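Local structure of diaminopimelate decarboxylase (Aquifex aeolicus, 2P3E) at residues I180-E188 and L225-I236; V120-E130 and L145-R154. The protein probably catalyses the pyridoxal 5'-phosphate-dependent decarboxylation of meso-diaminopimelate to L-lysine, the last step of lysine biosynthesis by the diaminopimelate pathway. All coordinates share one frame; numbering follows the deposited sequence.

Contact 1: I180-E188 and L225-I236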
# COMPACT_ATOMS: atom_id res chain seq x y z
N ILE B 180 25.29 -8.53 18.10
CA ILE B 180 25.80 -9.87 18.32
C ILE B 180 26.71 -9.88 19.54
O ILE B 180 26.85 -10.89 20.21
CB ILE B 180 26.51 -10.47 17.07
CG1 ILE B 180 26.67 -11.99 17.26
CG2 ILE B 180 27.86 -9.77 16.81
CD1 ILE B 180 27.03 -12.74 16.01
N ARG B 181 27.29 -8.72 19.83
CA ARG B 181 28.20 -8.55 20.96
C ARG B 181 27.46 -8.61 22.30
O ARG B 181 28.09 -8.70 23.36
CB ARG B 181 28.97 -7.23 20.80
CG ARG B 181 29.79 -7.14 19.52
CD ARG B 181 30.38 -5.75 19.32
CZ ARG B 181 29.33 -2.96 17.84
NH1 ARG B 181 29.82 -2.29 16.80
NH2 ARG B 181 28.24 -2.53 18.45
N GLU B 182 26.13 -8.57 22.24
CA GLU B 182 25.27 -8.61 23.43
C GLU B 182 24.26 -9.76 23.39
O GLU B 182 23.40 -9.88 24.28
CB GLU B 182 24.53 -7.28 23.57
CG GLU B 182 25.41 -6.09 23.96
N ALA B 183 24.36 -10.61 22.36
CA ALA B 183 23.42 -11.72 22.18
C ALA B 183 23.63 -12.82 23.21
O ALA B 183 22.69 -13.53 23.58
CB ALA B 183 23.53 -12.27 20.77
N GLN B 184 24.86 -12.96 23.68
CA GLN B 184 25.17 -14.03 24.62
C GLN B 184 24.45 -13.83 25.95
O GLN B 184 24.04 -14.80 26.60
CB GLN B 184 26.68 -14.15 24.81
CG GLN B 184 27.14 -15.59 25.01
CD GLN B 184 28.61 -15.78 24.79
OE1 GLN B 184 29.35 -16.06 25.73
NE2 GLN B 184 29.06 -15.62 23.54
N LYS B 185 24.27 -12.56 26.34
CA LYS B 185 23.49 -12.18 27.52
C LYS B 185 22.02 -12.58 27.41
O LYS B 185 21.40 -13.00 28.39
CB LYS B 185 23.60 -10.68 27.81
CG LYS B 185 24.92 -10.28 28.49
CD LYS B 185 24.90 -8.80 28.89
CE LYS B 185 25.52 -7.90 27.81
NZ LYS B 185 25.54 -6.47 28.24
N GLU B 186 21.46 -12.45 26.20
CA GLU B 186 20.10 -12.92 25.97
C GLU B 186 19.98 -14.44 25.97
O GLU B 186 18.96 -14.96 26.39
CB GLU B 186 19.52 -12.33 24.67
CG GLU B 186 18.93 -10.94 24.87
CD GLU B 186 18.21 -10.42 23.65
OE1 GLU B 186 17.31 -11.11 23.12
OE2 GLU B 186 18.56 -9.30 23.22
N TYR B 187 21.01 -15.14 25.50
CA TYR B 187 21.02 -16.61 25.53
C TYR B 187 21.09 -17.12 26.97
O TYR B 187 20.41 -18.08 27.34
CB TYR B 187 22.18 -17.18 24.70
CG TYR B 187 21.84 -17.30 23.23
CD1 TYR B 187 22.23 -16.32 22.32
CD2 TYR B 187 21.09 -18.38 22.77
CE1 TYR B 187 21.89 -16.42 20.97
CE2 TYR B 187 20.75 -18.50 21.42
CZ TYR B 187 21.15 -17.51 20.53
OH TYR B 187 20.81 -17.63 19.20
N GLU B 188 21.91 -16.45 27.78
CA GLU B 188 21.99 -16.75 29.21
C GLU B 188 20.66 -16.51 29.92
O GLU B 188 20.22 -17.35 30.70
CB GLU B 188 23.12 -15.95 29.87
CG GLU B 188 24.54 -16.44 29.49
CD GLU B 188 24.84 -17.87 29.97
OE1 GLU B 188 24.09 -18.38 30.84
OE2 GLU B 188 25.83 -18.48 29.47
N LEU B 225 29.90 -17.04 17.40
CA LEU B 225 28.89 -17.13 18.46
C LEU B 225 28.49 -18.58 18.71
O LEU B 225 28.34 -19.00 19.86
CB LEU B 225 27.63 -16.30 18.14
CG LEU B 225 26.52 -16.29 19.22
CD1 LEU B 225 27.02 -15.74 20.58
CD2 LEU B 225 25.33 -15.47 18.74
N TYR B 226 28.30 -19.34 17.64
CA TYR B 226 27.96 -20.76 17.73
C TYR B 226 29.01 -21.51 18.56
O TYR B 226 28.67 -22.28 19.46
CB TYR B 226 27.84 -21.35 16.33
CG TYR B 226 27.83 -22.86 16.25
CD1 TYR B 226 26.65 -23.57 16.41
CD2 TYR B 226 29.01 -23.57 16.00
CE1 TYR B 226 26.63 -24.96 16.30
CE2 TYR B 226 29.00 -24.98 15.92
CZ TYR B 226 27.79 -25.64 16.06
OH TYR B 226 27.73 -27.00 15.98
N GLU B 227 30.28 -21.28 18.24
CA GLU B 227 31.38 -21.94 18.95
C GLU B 227 31.37 -21.59 20.42
O GLU B 227 31.50 -22.47 21.26
CB GLU B 227 32.73 -21.54 18.35
CG GLU B 227 32.90 -22.06 16.94
CD GLU B 227 33.25 -23.54 16.90
OE1 GLU B 227 33.81 -24.04 17.91
OE2 GLU B 227 32.97 -24.18 15.85
N SER B 228 31.20 -20.31 20.72
CA SER B 228 31.13 -19.83 22.09
C SER B 228 29.95 -20.42 22.88
O SER B 228 30.11 -20.85 24.03
CB SER B 228 31.09 -18.31 22.08
OG SER B 228 31.13 -17.81 23.40
N LEU B 229 28.75 -20.43 22.28
CA LEU B 229 27.57 -21.03 22.93
C LEU B 229 27.72 -22.54 23.13
O LEU B 229 27.32 -23.07 24.18
CB LEU B 229 26.29 -20.72 22.13
CG LEU B 229 25.88 -19.24 22.07
CD1 LEU B 229 24.70 -19.05 21.13
CD2 LEU B 229 25.57 -18.69 23.47
N THR B 230 28.28 -23.24 22.14
CA THR B 230 28.51 -24.69 22.24
C THR B 230 29.48 -25.02 23.40
O THR B 230 29.27 -25.97 24.14
CB THR B 230 28.99 -25.30 20.92
OG1 THR B 230 28.02 -25.04 19.89
CG2 THR B 230 29.16 -26.83 21.04
N GLN B 231 30.53 -24.21 23.54
CA GLN B 231 31.48 -24.34 24.65
C GLN B 231 30.80 -24.12 26.01
O GLN B 231 31.08 -24.83 26.98
CB GLN B 231 32.66 -23.37 24.45
CG GLN B 231 33.76 -23.49 25.51
NE2 GLN B 231 36.34 -22.59 27.80
N LYS B 232 29.88 -23.15 26.06
CA LYS B 232 29.12 -22.85 27.28
C LYS B 232 28.03 -23.88 27.61
O LYS B 232 27.37 -23.77 28.64
CB LYS B 232 28.53 -21.43 27.24
CG LYS B 232 29.59 -20.36 27.20
CD LYS B 232 29.04 -18.99 27.52
CE LYS B 232 30.18 -17.98 27.65
NZ LYS B 232 31.14 -18.31 28.76
N GLY B 233 27.84 -24.87 26.75
CA GLY B 233 26.88 -25.93 27.02
C GLY B 233 25.53 -25.84 26.32
O GLY B 233 24.65 -26.67 26.57
N PHE B 234 25.35 -24.86 25.43
CA PHE B 234 24.11 -24.77 24.65
C PHE B 234 24.12 -25.79 23.50
O PHE B 234 25.18 -26.09 22.95
CB PHE B 234 23.89 -23.36 24.08
CG PHE B 234 23.68 -22.30 25.13
CD1 PHE B 234 22.40 -21.93 25.52
CD2 PHE B 234 24.77 -21.66 25.72
CE1 PHE B 234 22.20 -20.94 26.49
CE2 PHE B 234 24.58 -20.68 26.69
CZ PHE B 234 23.29 -20.31 27.07
N ASP B 235 22.94 -26.30 23.15
CA ASP B 235 22.79 -27.22 22.04
C ASP B 235 22.16 -26.48 20.86
O ASP B 235 20.94 -26.46 20.70
CB ASP B 235 21.92 -28.42 22.45
CG ASP B 235 21.81 -29.48 21.34
OD1 ASP B 235 22.58 -29.44 20.36
OD2 ASP B 235 20.93 -30.36 21.46
N ILE B 236 23.02 -25.89 20.04
CA ILE B 236 22.57 -25.13 18.88
C ILE B 236 22.42 -26.08 17.70
O ILE B 236 23.41 -26.46 17.05
CB ILE B 236 23.52 -23.92 18.56
CG1 ILE B 236 23.74 -23.01 19.79
CG2 ILE B 236 23.01 -23.08 17.37
CD1 ILE B 236 22.46 -22.45 20.46

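Contact 2: V120-E130 and L145-R154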
# COMPACT_ATOMS: atom_id res chain seq x y z
N VAL B 120 3.00 -21.44 18.77
CA VAL B 120 3.47 -22.37 19.82
C VAL B 120 2.65 -23.65 19.73
O VAL B 120 3.21 -24.74 19.66
CB VAL B 120 3.41 -21.73 21.23
CG1 VAL B 120 3.63 -22.78 22.33
CG2 VAL B 120 4.45 -20.63 21.35
N ASP B 121 1.33 -23.49 19.69
CA ASP B 121 0.41 -24.62 19.51
C ASP B 121 0.69 -25.45 18.25
O ASP B 121 0.56 -26.69 18.28
CB ASP B 121 -1.03 -24.11 19.50
CG ASP B 121 -1.99 -25.10 20.10
OD1 ASP B 121 -2.56 -25.89 19.33
OD2 ASP B 121 -2.13 -25.12 21.34
N SER B 122 1.08 -24.78 17.16
CA SER B 122 1.40 -25.45 15.92
C SER B 122 2.74 -26.19 16.00
O SER B 122 3.07 -26.93 15.09
CB SER B 122 1.41 -24.47 14.74
OG SER B 122 0.12 -23.90 14.55
N GLU B 123 3.49 -25.99 17.08
CA GLU B 123 4.82 -26.60 17.24
C GLU B 123 5.77 -26.29 16.06
O GLU B 123 6.36 -27.18 15.45
CB GLU B 123 4.70 -28.12 17.47
CG GLU B 123 3.97 -28.49 18.77
CD GLU B 123 4.86 -28.43 20.03
OE1 GLU B 123 6.04 -28.01 19.98
OE2 GLU B 123 4.36 -28.83 21.10
N ILE B 124 5.90 -25.00 15.73
CA ILE B 124 6.76 -24.60 14.60
C ILE B 124 8.21 -24.92 14.96
O ILE B 124 8.52 -25.14 16.14
CB ILE B 124 6.59 -23.10 14.22
CG1 ILE B 124 6.97 -22.19 15.39
CG2 ILE B 124 5.15 -22.84 13.72
CD1 ILE B 124 7.26 -20.75 14.99
N LEU B 125 9.09 -24.96 13.96
CA LEU B 125 10.49 -25.35 14.16
C LEU B 125 11.19 -24.43 15.16
O LEU B 125 11.84 -24.90 16.11
CB LEU B 125 11.24 -25.39 12.82
CG LEU B 125 12.70 -25.86 12.84
CD1 LEU B 125 12.84 -27.32 13.38
CD2 LEU B 125 13.30 -25.76 11.44
N MET B 126 11.03 -23.13 14.96
CA MET B 126 11.80 -22.15 15.69
C MET B 126 11.19 -20.75 15.61
O MET B 126 10.80 -20.31 14.53
CB MET B 126 13.20 -22.14 15.08
CG MET B 126 14.26 -21.39 15.83
SD MET B 126 15.85 -21.93 15.18
CE MET B 126 16.09 -20.93 13.70
N PHE B 127 11.14 -20.08 16.76
CA PHE B 127 10.91 -18.63 16.83
C PHE B 127 12.24 -17.88 16.77
O PHE B 127 13.16 -18.13 17.59
CB PHE B 127 10.20 -18.26 18.14
CG PHE B 127 8.80 -18.76 18.23
CD1 PHE B 127 7.73 -17.96 17.83
CD2 PHE B 127 8.54 -20.05 18.70
CE1 PHE B 127 6.41 -18.45 17.91
CE2 PHE B 127 7.23 -20.54 18.79
CZ PHE B 127 6.17 -19.74 18.40
N ASN B 128 12.37 -16.98 15.80
CA ASN B 128 13.50 -16.06 15.75
C ASN B 128 13.15 -14.80 16.51
O ASN B 128 12.41 -13.93 16.03
CB ASN B 128 13.93 -15.78 14.30
CG ASN B 128 14.48 -17.01 13.61
OD1 ASN B 128 15.20 -17.81 14.23
ND2 ASN B 128 14.16 -17.18 12.34
N VAL B 129 13.69 -14.73 17.73
CA VAL B 129 13.27 -13.79 18.73
C VAL B 129 13.95 -12.44 18.56
O VAL B 129 15.17 -12.35 18.35
CB VAL B 129 13.44 -14.37 20.17
CG1 VAL B 129 13.12 -13.34 21.20
CG2 VAL B 129 12.53 -15.58 20.39
N GLU B 130 13.12 -11.40 18.67
CA GLU B 130 13.47 -10.02 18.38
C GLU B 130 13.63 -9.15 19.64
O GLU B 130 14.14 -8.03 19.54
CB GLU B 130 12.41 -9.42 17.45
CG GLU B 130 12.41 -10.01 16.04
CD GLU B 130 13.58 -9.54 15.18
OE1 GLU B 130 14.37 -8.67 15.61
OE2 GLU B 130 13.69 -10.06 14.05
N LEU B 145 0.23 -23.43 27.59
CA LEU B 145 -0.19 -24.47 26.66
C LEU B 145 0.39 -25.83 27.04
O LEU B 145 0.11 -26.84 26.37
CB LEU B 145 0.20 -24.09 25.22
CG LEU B 145 -0.67 -23.13 24.39
CD1 LEU B 145 -0.96 -21.81 25.10
CD2 LEU B 145 -0.02 -22.84 23.03
N GLY B 146 1.17 -25.86 28.12
CA GLY B 146 1.94 -27.06 28.52
C GLY B 146 2.85 -27.53 27.40
O GLY B 146 3.02 -28.74 27.18
N LYS B 147 3.42 -26.57 26.67
CA LYS B 147 4.29 -26.90 25.54
C LYS B 147 5.65 -26.23 25.73
O LYS B 147 5.85 -25.46 26.67
CB LYS B 147 3.65 -26.45 24.22
CG LYS B 147 2.50 -27.33 23.72
CD LYS B 147 2.31 -27.17 22.22
CE LYS B 147 0.92 -27.53 21.75
NZ LYS B 147 0.38 -28.78 22.33
N LYS B 148 6.58 -26.55 24.84
CA LYS B 148 7.84 -25.83 24.75
C LYS B 148 7.86 -24.97 23.48
O LYS B 148 7.33 -25.39 22.45
CB LYS B 148 9.02 -26.80 24.71
CG LYS B 148 9.16 -27.71 25.92
CD LYS B 148 9.43 -26.94 27.20
CE LYS B 148 9.75 -27.90 28.35
NZ LYS B 148 11.22 -28.14 28.40
N ALA B 149 8.44 -23.78 23.58
CA ALA B 149 8.72 -22.95 22.40
C ALA B 149 10.21 -23.03 22.09
O ALA B 149 11.03 -22.72 22.93
CB ALA B 149 8.29 -21.51 22.62
N ARG B 150 10.54 -23.45 20.87
CA ARG B 150 11.92 -23.53 20.42
C ARG B 150 12.36 -22.17 19.89
O ARG B 150 11.66 -21.56 19.07
CB ARG B 150 12.07 -24.60 19.34
CG ARG B 150 12.12 -26.03 19.85
CD ARG B 150 11.96 -27.00 18.69
NE ARG B 150 10.64 -26.83 18.09
CZ ARG B 150 9.54 -27.46 18.50
NH1 ARG B 150 9.61 -28.33 19.51
NH2 ARG B 150 8.37 -27.23 17.90
N ILE B 151 13.50 -21.67 20.36
CA ILE B 151 13.93 -20.32 20.02
C ILE B 151 15.35 -20.20 19.44
O ILE B 151 16.25 -21.03 19.70
CB ILE B 151 13.81 -19.35 21.23
CG1 ILE B 151 14.78 -19.76 22.33
CG2 ILE B 151 12.34 -19.26 21.74
CD1 ILE B 151 15.24 -18.59 23.20
N ALA B 152 15.52 -19.13 18.66
CA ALA B 152 16.81 -18.59 18.29
C ALA B 152 16.77 -17.11 18.63
O ALA B 152 15.70 -16.50 18.63
CB ALA B 152 17.04 -18.76 16.80
N ILE B 153 17.93 -16.52 18.89
CA ILE B 153 18.01 -15.07 19.01
C ILE B 153 18.41 -14.50 17.64
O ILE B 153 19.35 -15.01 17.00
CB ILE B 153 19.02 -14.60 20.12
CG1 ILE B 153 18.62 -15.14 21.51
CG2 ILE B 153 19.14 -13.06 20.15
CD1 ILE B 153 17.24 -14.77 21.95
N ARG B 154 17.70 -13.45 17.20
CA ARG B 154 18.14 -12.73 16.02
C ARG B 154 19.30 -11.82 16.35
O ARG B 154 19.15 -10.87 17.13
CB ARG B 154 17.03 -11.90 15.38
CG ARG B 154 17.55 -11.34 14.04
CD ARG B 154 16.61 -10.36 13.43
NE ARG B 154 17.14 -9.76 12.20
CZ ARG B 154 16.37 -9.24 11.25
NH1 ARG B 154 15.04 -9.26 11.39
NH2 ARG B 154 16.91 -8.71 10.16
O HOH W 1 5.94 -24.85 20.16
O HOH W 2 6.29 -28.72 23.11
O HOH W 3 8.35 -23.92 18.90
O HOH W 4 16.94 -10.20 18.67

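Contact 1: I180-E188 and L225-I236
Gln184 and Leu229 mark the nearest passage of two helices, their CA atoms 7.6 Å apart; the axes of helix segments 183-188 and 225-231 run in roughly the same direction, inclined at 34° and 11.5 Å apart at closest approach. The second helix ends in a Schellman motif at Gly233, whose positive phi turns the chain so that Phe234 faces back across the interface. Leu229 puts both methyls of its side chain into the interface. Its CD1 methyl stands over the centre of the Tyr187 ring, 3.7 Å from the centroid and only 4° off the ring normal, a well-formed CH-pi contact, while its other methyl, CD2, lies 3.8 Å from Gln184 CG. The Tyr187 ring owes this position to CG standing opposite the carbonyl carbon (chi1 -85°), and its hydroxyl continues inward to bond Gly200 O. Such neighbouring helices, packed on one another and on strands 149-156 and 196-202, form part of the outer helical layer of the TIM-barrel domain that binds pyridoxal phosphate in this decarboxylase family. Toward the start of both segments, Leu225 CD2 touches both Ile180 CG1, at 4.0 Å, and Ala183 CB, and all three residues also rest on Val155. The more open flank is polar: the extended Gln184 chain slides past Leu225, and its NE2 gives a weak, bent hydrogen bond to Ser228 OG (3.0 Å). Beyond the Schellman turn, the Phe234 ring places CZ 4.1 Å from Tyr187 CB, and Glu188 OE2 approaches the ring edge near its plane, 3.8 Å from CE2.

Contact 2: V120-E130 and L145-R154
Arg150 reaches across to the chain leading into strand 126-129, its guanidinium turned edge-on to the carbonyls it binds. NH2 donates to Ile124 O at 2.7 Å, nearly in the guanidinium plane, and NE to Leu125 O at 3.0 Å; both donors stand above their carbonyl planes. The bend at chi3 (-64°) carries NH2 on to Glu123, where a salt bridge of 3.2 Å uses the anti lone pair of OE1. A leucine replacing Arg150 would probably strip both carbonyls of their guanidinium donors, leave Glu123 without its charged mate and let the loop shift. At the far end Arg154 NH1 meets Glu130 OE2 in a second salt bridge (3.1 Å); Glu130 OE1 accepts from Gly177 N, and Arg154 NH2 bonds His204 O. Between the two bridges runs a parallel ladder, beginning with Phe127 N to Arg150 O at 2.8 Å, that pairs the strands of one beta-alpha-beta unit of the TIM barrel, helix 132-145 its crossover. Val129 CG2 packs on Ile151 CG2 (3.9 Å) on the face shared with Phe127 and Ile153. On the other face Ala152 CB lies 3.8 Å from Met126 SD and against Asn128 OD1, a buried oxygen with no polar partner.

Strand and covering helix, two layers of one barrel, meet where contacts 1 and 2 join. Their centres are 18 Å apart, and contact 2 closes before contact 1 opens. The principal tie is Tyr187 of contact 1, whose OH lies 3.1 Å from Ile153 N of contact 2, a probable hydrogen bond from the helical layer to the sheet; Glu186 OE1 packs against Ile153 CD1 at 3.8 Å. Contact 1 is remote from the cofactor site, whereas in contact 2 the Asn128 side chain comes within about 4 Å of that of Glu279, which probably binds pyridoxal 5'-phosphate, and the Arg154 side chain lies about 7 Å from that of Lys65, the probable attachment lysine, unmodified here.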